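Local atomic coordinates of putative uncharacterized protein (PDB entry 4F7A), a protein that probably binds glycans, perhaps mucin O-glycans, at the cell surface as a SusD/RagB-family outer membrane lipoprotein. Residues F61-S66 and W258-M263; L296-G301 and Q313-I318. One frame throughout, in Å; residues are numbered along the deposited sequence.

Contact 1. Residues F61-S66 and W258-M263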
ATOM      1  N   PHE A  61     -11.935   2.891  -1.914  1.00 13.29           N
ATOM      2  CA  PHE A  61     -13.116   2.080  -1.568  1.00 12.66           C
ATOM      3  C   PHE A  61     -13.928   2.661  -0.429  1.00 13.03           C
ATOM      4  O   PHE A  61     -13.444   3.469   0.372  1.00 12.23           O
ATOM      5  CB  PHE A  61     -12.723   0.635  -1.208  1.00 12.70           C
ATOM      6  CG  PHE A  61     -12.093  -0.127  -2.338  1.00 13.30           C
ATOM      7  CD1 PHE A  61     -12.846  -0.491  -3.449  1.00 12.21           C
ATOM      8  CD2 PHE A  61     -10.754  -0.504  -2.285  1.00 13.70           C
ATOM      9  CE1 PHE A  61     -12.269  -1.188  -4.501  1.00 15.65           C
ATOM     10  CE2 PHE A  61     -10.169  -1.220  -3.352  1.00 12.69           C
ATOM     11  CZ  PHE A  61     -10.943  -1.540  -4.460  1.00 14.02           C
ATOM     12  N   HIS A  62     -15.191   2.248  -0.362  1.00 13.05           N
ATOM     13  CA  HIS A  62     -16.057   2.612   0.763  1.00 14.73           C
ATOM     14  C   HIS A  62     -17.123   1.550   0.927  1.00 14.77           C
ATOM     15  O   HIS A  62     -17.528   0.907  -0.039  1.00 15.29           O
ATOM     16  CB  HIS A  62     -16.686   3.995   0.552  1.00 14.16           C
ATOM     17  CG  HIS A  62     -17.050   4.696   1.824  1.00 15.22           C
ATOM     18  ND1 HIS A  62     -18.095   4.284   2.621  1.00 14.95           N
ATOM     19  CD2 HIS A  62     -16.509   5.776   2.439  1.00 16.32           C
ATOM     20  CE1 HIS A  62     -18.188   5.084   3.673  1.00 20.02           C
ATOM     21  NE2 HIS A  62     -17.233   5.997   3.588  1.00 15.49           N
ATOM     22  N   ASP A  63     -17.514   1.307   2.170  1.00 15.43           N
ATOM     23  CA  ASP A  63     -18.609   0.420   2.480  1.00 14.94           C
ATOM     24  C   ASP A  63     -19.933   1.127   2.181  1.00 17.00           C
ATOM     25  O   ASP A  63     -19.945   2.334   1.964  1.00 19.07           O
ATOM     26  CB  ASP A  63     -18.486  -0.023   3.948  1.00 17.04           C
ATOM     27  CG  ASP A  63     -19.050  -1.418   4.191  1.00 18.54           C
ATOM     28  OD1 ASP A  63     -20.226  -1.623   3.854  1.00 19.96           O
ATOM     29  OD2 ASP A  63     -18.324  -2.300   4.706  1.00 19.69           O
ATOM     30  N   PHE A  64     -21.038   0.386   2.130  1.00 15.94           N
ATOM     31  CA  PHE A  64     -22.365   0.996   1.974  1.00 18.52           C
ATOM     32  C   PHE A  64     -23.129   1.061   3.299  1.00 16.73           C
ATOM     33  O   PHE A  64     -24.169   1.733   3.387  1.00 16.28           O
ATOM     34  CB  PHE A  64     -23.220   0.226   0.949  1.00 18.17           C
ATOM     35  CG  PHE A  64     -23.795  -1.060   1.485  1.00 21.00           C
ATOM     36  CD1 PHE A  64     -23.000  -2.167   1.685  1.00 23.10           C
ATOM     37  CD2 PHE A  64     -25.144  -1.149   1.813  1.00 31.60           C
ATOM     38  CE1 PHE A  64     -23.533  -3.352   2.207  1.00 26.20           C
ATOM     39  CE2 PHE A  64     -25.684  -2.334   2.327  1.00 30.01           C
ATOM     40  CZ  PHE A  64     -24.870  -3.429   2.528  1.00 33.51           C
ATOM     41  N   ALA A  65     -22.638   0.356   4.314  1.00 16.59           N
ATOM     42  CA  ALA A  65     -23.441   0.132   5.510  1.00 17.74           C
ATOM     43  C   ALA A  65     -23.439   1.370   6.368  1.00 16.28           C
ATOM     44  O   ALA A  65     -22.398   1.728   6.954  1.00 15.82           O
ATOM     45  CB  ALA A  65     -22.942  -1.100   6.311  1.00 18.15           C
ATOM     46  N   SER A  66     -24.605   2.013   6.473  1.00 16.07           N
ATOM     47  CA  SER A  66     -24.739   3.220   7.331  1.00 17.55           C
ATOM     48  C   SER A  66     -24.415   2.963   8.807  1.00 18.43           C
ATOM     49  O   SER A  66     -23.990   3.878   9.531  1.00 16.90           O
ATOM     50  CB  SER A  66     -26.121   3.861   7.182  1.00 19.90           C
ATOM     51  OG  SER A  66     -26.166   4.578   5.957  1.00 19.84           O
ATOM     52  N   TRP A 258     -19.514 -10.021   0.051  1.00 17.55           N
ATOM     53  CA  TRP A 258     -20.474  -9.543   1.048  1.00 18.16           C
ATOM     54  C   TRP A 258     -21.209  -8.262   0.637  1.00 19.92           C
ATOM     55  O   TRP A 258     -22.048  -7.767   1.373  1.00 18.04           O
ATOM     56  CB  TRP A 258     -19.776  -9.256   2.366  1.00 18.95           C
ATOM     57  CG  TRP A 258     -19.108 -10.415   2.997  1.00 20.91           C
ATOM     58  CD1 TRP A 258     -19.334 -11.742   2.752  1.00 25.45           C
ATOM     59  CD2 TRP A 258     -18.148 -10.355   4.059  1.00 22.29           C
ATOM     60  NE1 TRP A 258     -18.546 -12.511   3.589  1.00 24.55           N
ATOM     61  CE2 TRP A 258     -17.810 -11.683   4.395  1.00 22.08           C
ATOM     62  CE3 TRP A 258     -17.549  -9.308   4.764  1.00 22.58           C
ATOM     63  CZ2 TRP A 258     -16.883 -11.987   5.397  1.00 25.33           C
ATOM     64  CZ3 TRP A 258     -16.627  -9.614   5.754  1.00 29.89           C
ATOM     65  CH2 TRP A 258     -16.314 -10.941   6.066  1.00 28.41           C
ATOM     66  N   GLY A 259     -20.869  -7.706  -0.514  1.00 17.98           N
ATOM     67  CA  GLY A 259     -21.495  -6.499  -0.997  1.00 17.27           C
ATOM     68  C   GLY A 259     -20.957  -5.212  -0.394  1.00 17.21           C
ATOM     69  O   GLY A 259     -21.673  -4.227  -0.355  1.00 16.45           O
ATOM     70  N   GLU A 260     -19.692  -5.187   0.023  1.00 17.18           N
ATOM     71  CA  GLU A 260     -19.165  -4.071   0.842  1.00 16.52           C
ATOM     72  C   GLU A 260     -18.000  -3.272   0.249  1.00 16.84           C
ATOM     73  O   GLU A 260     -17.393  -2.478   0.954  1.00 18.05           O
ATOM     74  CB  GLU A 260     -18.792  -4.597   2.245  1.00 18.02           C
ATOM     75  CG  GLU A 260     -20.017  -4.922   3.093  1.00 20.60           C
ATOM     76  CD  GLU A 260     -19.678  -5.366   4.499  1.00 24.14           C
ATOM     77  OE1 GLU A 260     -19.110  -4.568   5.269  1.00 19.71           O
ATOM     78  OE2 GLU A 260     -20.000  -6.514   4.849  1.00 22.15           O
ATOM     79  N   THR A 261     -17.712  -3.441  -1.046  1.00 16.92           N
ATOM     80  CA  THR A 261     -16.594  -2.740  -1.692  1.00 13.41           C
ATOM     81  C   THR A 261     -17.061  -1.829  -2.827  1.00 14.95           C
ATOM     82  O   THR A 261     -17.110  -2.239  -3.981  1.00 15.17           O
ATOM     83  CB  THR A 261     -15.581  -3.764  -2.235  1.00 15.81           C
ATOM     84  OG1 THR A 261     -16.266  -4.678  -3.095  1.00 16.59           O
ATOM     85  CG2 THR A 261     -14.915  -4.528  -1.078  1.00 10.48           C
ATOM     86  N   TYR A 262     -17.430  -0.599  -2.478  1.00 12.01           N
ATOM     87  CA  TYR A 262     -17.872   0.392  -3.446  1.00 12.43           C
ATOM     88  C   TYR A 262     -16.731   1.309  -3.829  1.00 11.13           C
ATOM     89  O   TYR A 262     -15.762   1.475  -3.080  1.00 11.49           O
ATOM     90  CB  TYR A 262     -19.043   1.240  -2.890  1.00 12.46           C
ATOM     91  CG  TYR A 262     -20.338   0.490  -2.856  1.00 11.09           C
ATOM     92  CD1 TYR A 262     -20.569  -0.502  -1.893  1.00 14.44           C
ATOM     93  CD2 TYR A 262     -21.318   0.714  -3.818  1.00 14.97           C
ATOM     94  CE1 TYR A 262     -21.761  -1.195  -1.859  1.00 15.42           C
ATOM     95  CE2 TYR A 262     -22.506   0.001  -3.796  1.00 13.55           C
ATOM     96  CZ  TYR A 262     -22.716  -0.957  -2.823  1.00 12.56           C
ATOM     97  OH  TYR A 262     -23.909  -1.679  -2.797  1.00 18.13           O
HETATM   98  N   MSE A 263     -16.876   1.899  -5.002  1.00 12.57           N
HETATM   99  CA  MSE A 263     -15.996   2.928  -5.526  1.00 11.73           C
HETATM  100  C   MSE A 263     -15.986   4.179  -4.641  1.00 12.16           C
HETATM  101  O   MSE A 263     -17.029   4.619  -4.185  1.00 13.66           O
HETATM  102  CB  MSE A 263     -16.515   3.321  -6.912  1.00 11.74           C
HETATM  103  CG  MSE A 263     -15.553   4.134  -7.740  1.00 12.96           C
HETATM  104 SE   MSE A 263     -16.360   4.561  -9.430  0.75  8.00          SE
HETATM  105  CE  MSE A 263     -14.746   4.814 -10.474  1.00 12.50           C
TER

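Contact 2. Residues L296-G301 and Q313-I318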
ATOM      1  N   LEU A 296     -20.265   6.260 -10.151  1.00 13.16           N
ATOM      2  CA  LEU A 296     -20.506   7.118  -8.992  1.00 12.49           C
ATOM      3  C   LEU A 296     -19.738   6.573  -7.801  1.00 13.16           C
ATOM      4  O   LEU A 296     -19.881   5.411  -7.465  1.00 11.74           O
ATOM      5  CB  LEU A 296     -21.999   7.172  -8.660  1.00 14.96           C
ATOM      6  CG  LEU A 296     -22.949   7.710  -9.714  1.00 15.41           C
ATOM      7  CD1 LEU A 296     -24.385   7.696  -9.172  1.00 12.37           C
ATOM      8  CD2 LEU A 296     -22.552   9.144 -10.173  1.00 12.69           C
ATOM      9  N   GLY A 297     -18.902   7.419  -7.194  1.00 13.55           N
ATOM     10  CA  GLY A 297     -18.124   7.079  -6.029  1.00 12.37           C
ATOM     11  C   GLY A 297     -18.691   7.617  -4.721  1.00 13.10           C
ATOM     12  O   GLY A 297     -19.242   8.716  -4.667  1.00 14.60           O
ATOM     13  N   VAL A 298     -18.524   6.839  -3.658  1.00 11.08           N
ATOM     14  CA  VAL A 298     -19.015   7.206  -2.354  1.00 12.59           C
ATOM     15  C   VAL A 298     -18.135   8.262  -1.697  1.00 12.96           C
ATOM     16  O   VAL A 298     -16.930   8.065  -1.557  1.00 13.40           O
ATOM     17  CB  VAL A 298     -19.110   5.938  -1.456  1.00 10.94           C
ATOM     18  CG1 VAL A 298     -19.659   6.276  -0.066  1.00 13.00           C
ATOM     19  CG2 VAL A 298     -19.989   4.857  -2.181  1.00 12.68           C
ATOM     20  N   PRO A 299     -18.723   9.394  -1.284  1.00 11.93           N
ATOM     21  CA  PRO A 299     -17.911  10.402  -0.587  1.00 13.74           C
ATOM     22  C   PRO A 299     -17.612   9.980   0.850  1.00 14.04           C
ATOM     23  O   PRO A 299     -18.510   9.524   1.556  1.00 13.56           O
ATOM     24  CB  PRO A 299     -18.817  11.635  -0.579  1.00 14.39           C
ATOM     25  CG  PRO A 299     -20.199  11.045  -0.544  1.00 15.51           C
ATOM     26  CD  PRO A 299     -20.137   9.778  -1.353  1.00 14.05           C
ATOM     27  N   GLN A 300     -16.372  10.154   1.288  1.00 13.48           N
ATOM     28  CA  GLN A 300     -16.026   9.817   2.667  1.00 14.44           C
ATOM     29  C   GLN A 300     -16.582  10.863   3.642  1.00 14.88           C
ATOM     30  O   GLN A 300     -16.628  12.062   3.349  1.00 15.17           O
ATOM     31  CB  GLN A 300     -14.500   9.704   2.842  1.00 15.40           C
ATOM     32  CG  GLN A 300     -14.102   8.893   4.084  1.00 13.79           C
ATOM     33  CD  GLN A 300     -12.655   9.016   4.451  1.00 18.56           C
ATOM     34  OE1 GLN A 300     -11.782   8.719   3.629  1.00 18.43           O
ATOM     35  NE2 GLN A 300     -12.381   9.362   5.717  1.00 13.68           N
ATOM     36  N   GLY A 301     -16.980  10.399   4.817  1.00 13.61           N
ATOM     37  CA  GLY A 301     -17.341  11.290   5.921  1.00 13.86           C
ATOM     38  C   GLY A 301     -18.742  11.830   5.884  1.00 14.14           C
ATOM     39  O   GLY A 301     -18.989  12.935   6.382  1.00 14.04           O
ATOM     40  N   GLN A 313     -25.887   2.555  -1.467  1.00 17.55           N
ATOM     41  CA  GLN A 313     -25.947   1.161  -1.886  1.00 17.88           C
ATOM     42  C   GLN A 313     -26.087   0.936  -3.404  1.00 17.31           C
ATOM     43  O   GLN A 313     -25.779  -0.155  -3.898  1.00 16.85           O
ATOM     44  CB  GLN A 313     -27.100   0.529  -1.094  1.00 22.13           C
ATOM     45  CG  GLN A 313     -27.731  -0.698  -1.579  1.00 34.31           C
ATOM     46  CD  GLN A 313     -28.944  -0.969  -0.712  1.00 44.14           C
ATOM     47  OE1 GLN A 313     -30.085  -0.717  -1.112  1.00 48.44           O
ATOM     48  NE2 GLN A 313     -28.691  -1.367   0.520  1.00 35.02           N
ATOM     49  N   SER A 314     -26.536   1.947  -4.143  1.00 16.34           N
ATOM     50  CA  SER A 314     -26.630   1.855  -5.608  1.00 17.69           C
ATOM     51  C   SER A 314     -25.537   2.607  -6.372  1.00 14.42           C
ATOM     52  O   SER A 314     -25.608   2.747  -7.599  1.00 15.71           O
ATOM     53  CB  SER A 314     -28.022   2.298  -6.055  1.00 19.51           C
ATOM     54  OG  SER A 314     -28.967   1.426  -5.458  1.00 25.47           O
ATOM     55  N   TYR A 315     -24.512   3.060  -5.651  1.00 14.64           N
ATOM     56  CA  TYR A 315     -23.295   3.615  -6.282  1.00 14.29           C
ATOM     57  C   TYR A 315     -22.451   2.516  -6.938  1.00 14.76           C
ATOM     58  O   TYR A 315     -22.787   1.318  -6.874  1.00 14.68           O
ATOM     59  CB  TYR A 315     -22.491   4.449  -5.266  1.00 12.19           C
ATOM     60  CG  TYR A 315     -22.951   5.896  -5.153  1.00 11.35           C
ATOM     61  CD1 TYR A 315     -24.300   6.256  -5.269  1.00 14.73           C
ATOM     62  CD2 TYR A 315     -22.036   6.911  -4.920  1.00 13.38           C
ATOM     63  CE1 TYR A 315     -24.714   7.594  -5.158  1.00 14.16           C
ATOM     64  CE2 TYR A 315     -22.431   8.214  -4.786  1.00 13.11           C
ATOM     65  CZ  TYR A 315     -23.756   8.574  -4.930  1.00 14.77           C
ATOM     66  OH  TYR A 315     -24.109   9.906  -4.820  1.00 16.12           O
ATOM     67  N   SER A 316     -21.379   2.915  -7.614  1.00 14.23           N
ATOM     68  CA  SER A 316     -20.564   1.961  -8.362  1.00 14.10           C
ATOM     69  C   SER A 316     -19.858   0.961  -7.442  1.00 14.82           C
ATOM     70  O   SER A 316     -19.308   1.334  -6.413  1.00 14.29           O
ATOM     71  CB  SER A 316     -19.525   2.670  -9.217  1.00 13.43           C
ATOM     72  OG  SER A 316     -20.128   3.330 -10.312  1.00 13.14           O
ATOM     73  N   PHE A 317     -19.891  -0.307  -7.856  1.00 12.05           N
ATOM     74  CA  PHE A 317     -19.299  -1.390  -7.115  1.00 13.36           C
ATOM     75  C   PHE A 317     -18.039  -1.812  -7.832  1.00 12.09           C
ATOM     76  O   PHE A 317     -17.895  -1.559  -9.021  1.00 13.18           O
ATOM     77  CB  PHE A 317     -20.285  -2.578  -7.053  1.00 13.85           C
ATOM     78  CG  PHE A 317     -20.003  -3.533  -5.925  1.00 12.50           C
ATOM     79  CD1 PHE A 317     -20.239  -3.153  -4.630  1.00 14.52           C
ATOM     80  CD2 PHE A 317     -19.504  -4.808  -6.164  1.00 17.09           C
ATOM     81  CE1 PHE A 317     -19.980  -4.012  -3.565  1.00 18.29           C
ATOM     82  CE2 PHE A 317     -19.259  -5.681  -5.100  1.00 15.46           C
ATOM     83  CZ  PHE A 317     -19.494  -5.277  -3.804  1.00 16.18           C
ATOM     84  N   ILE A 318     -17.141  -2.472  -7.108  1.00 10.51           N
ATOM     85  CA  ILE A 318     -15.978  -3.084  -7.698  1.00 10.51           C
ATOM     86  C   ILE A 318     -16.384  -4.054  -8.798  1.00 11.87           C
ATOM     87  O   ILE A 318     -17.452  -4.661  -8.753  1.00 13.39           O
ATOM     88  CB  ILE A 318     -15.103  -3.812  -6.637  1.00 11.93           C
ATOM     89  CG1 ILE A 318     -13.656  -3.917  -7.107  1.00 13.44           C
ATOM     90  CG2 ILE A 318     -15.700  -5.207  -6.259  1.00 10.36           C
ATOM     91  CD1 ILE A 318     -12.676  -4.435  -6.007  1.00  9.40           C
TER

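Contact 1. Residues F61-S66 and W258-M263
His62 and Tyr262 face each other as a hydrogen-bonded antiparallel pair. His62 N donates to Tyr262 O at 2.9 Å, and Tyr262 N returns a bond of the same length to His62 O. Phe61 sits in the neighbouring non-hydrogen-bonded pair with Met263, a selenomethionine, and its CA-H points at the same Tyr262 O. Beyond the pairing, Phe64 CB rests 3.5 Å from Tyr262 CE1, and the two rings, their planes 47° apart, meet obliquely. Phe64 CG lies between the backbone N and the carbonyl carbon (chi1 77°). CD1 of the same ring lies 3.2 Å from Gly259 O, which approaches the ring obliquely. This is a two-strand ribbon in a TPR-like fold whose regular structure is mostly helix, and Gly259 ends helix 251-257 in a Schellman motif a few residues before strand 262-263. Two acids meet beside the ribbon: Asp63 OD2 is 2.5 Å from Glu260 OE1, a separation at which one of them probably carries a proton. Asp63 OD1 also accepts from Ala65 N in an Asx turn, while Gln47 NE2 reaches Glu260 OE1 in a weak hydrogen bond. Farther out, Thr73 OG1 bonds His62 NE2.

Contact 2. Residues L296-G301 and Q313-I318
Within the long non-regular connection between helix 279-282 and strand 329-332, the chain turns back on itself, and residues 296-301 and 313-318 are joined through two hydrogen bonds and one aromatic ring. Leu296 and Ser316 make the polar part of the contact. Ser316 N donates to Leu296 O at 2.9 Å, and the hydroxyl of Ser316 accepts in turn: Leu296 N donates to Ser316 OG, also at 2.9 Å. OG stands beside its own backbone N, anti to the carbonyl carbon (chi1 -71°), and has a weak hydrogen bond with Asn284 O as well. One residue thus grips both the N-H and the C=O of Leu296, with its amide and its side chain.

The apolar part is built round the Tyr315 ring. Leu296 CB lies over one face as a CH-pi contact, 3.9 Å from the ring centroid and 16° off the normal, and the two side chains cross at about a right angle. On the same leucine, CD1 reaches CE1 of the ring at 4.0 Å. The backbone of Gly297 runs past the ring edge, with its O 3.2 Å from Tyr315 CE2. Val298 adds a methyl, CG2 lying 4.0 Å from Tyr315 CD2, and Pro299 CD makes a looser touch at CE2.

The far end of Tyr315 is held from outside, by a hydrogen bond between its OH and that of Tyr389, while Tyr312 meets the ring edge-to-face. Around the two segments, Val298 packs on His62 of strand 61-62, Gln300 touches helix 54-57, and Phe317 and Ile318 touch helix 251-257.

Contact 1 and contact 2 have centres 7 Å apart and form one continuous patch, although contact 1 closes before contact 2 opens along the chain. Segment 258-263 of contact 1 is bonded directly to contact 2: Met263 O lies 2.7 Å from Val298 N, a probable hydrogen bond, and Met263 is also backbone-bonded to Ser316, so strand 262-263 is held by both segments of contact 2. The Tyr262 side chain spans the junction, with its OH 2.7 Å from Gln313 O and its ring edge-to-face with Phe317. That side chain is also about 4 Å from a bound triethylene glycol, probably from the crystallisation liquor, which may mark a pocket.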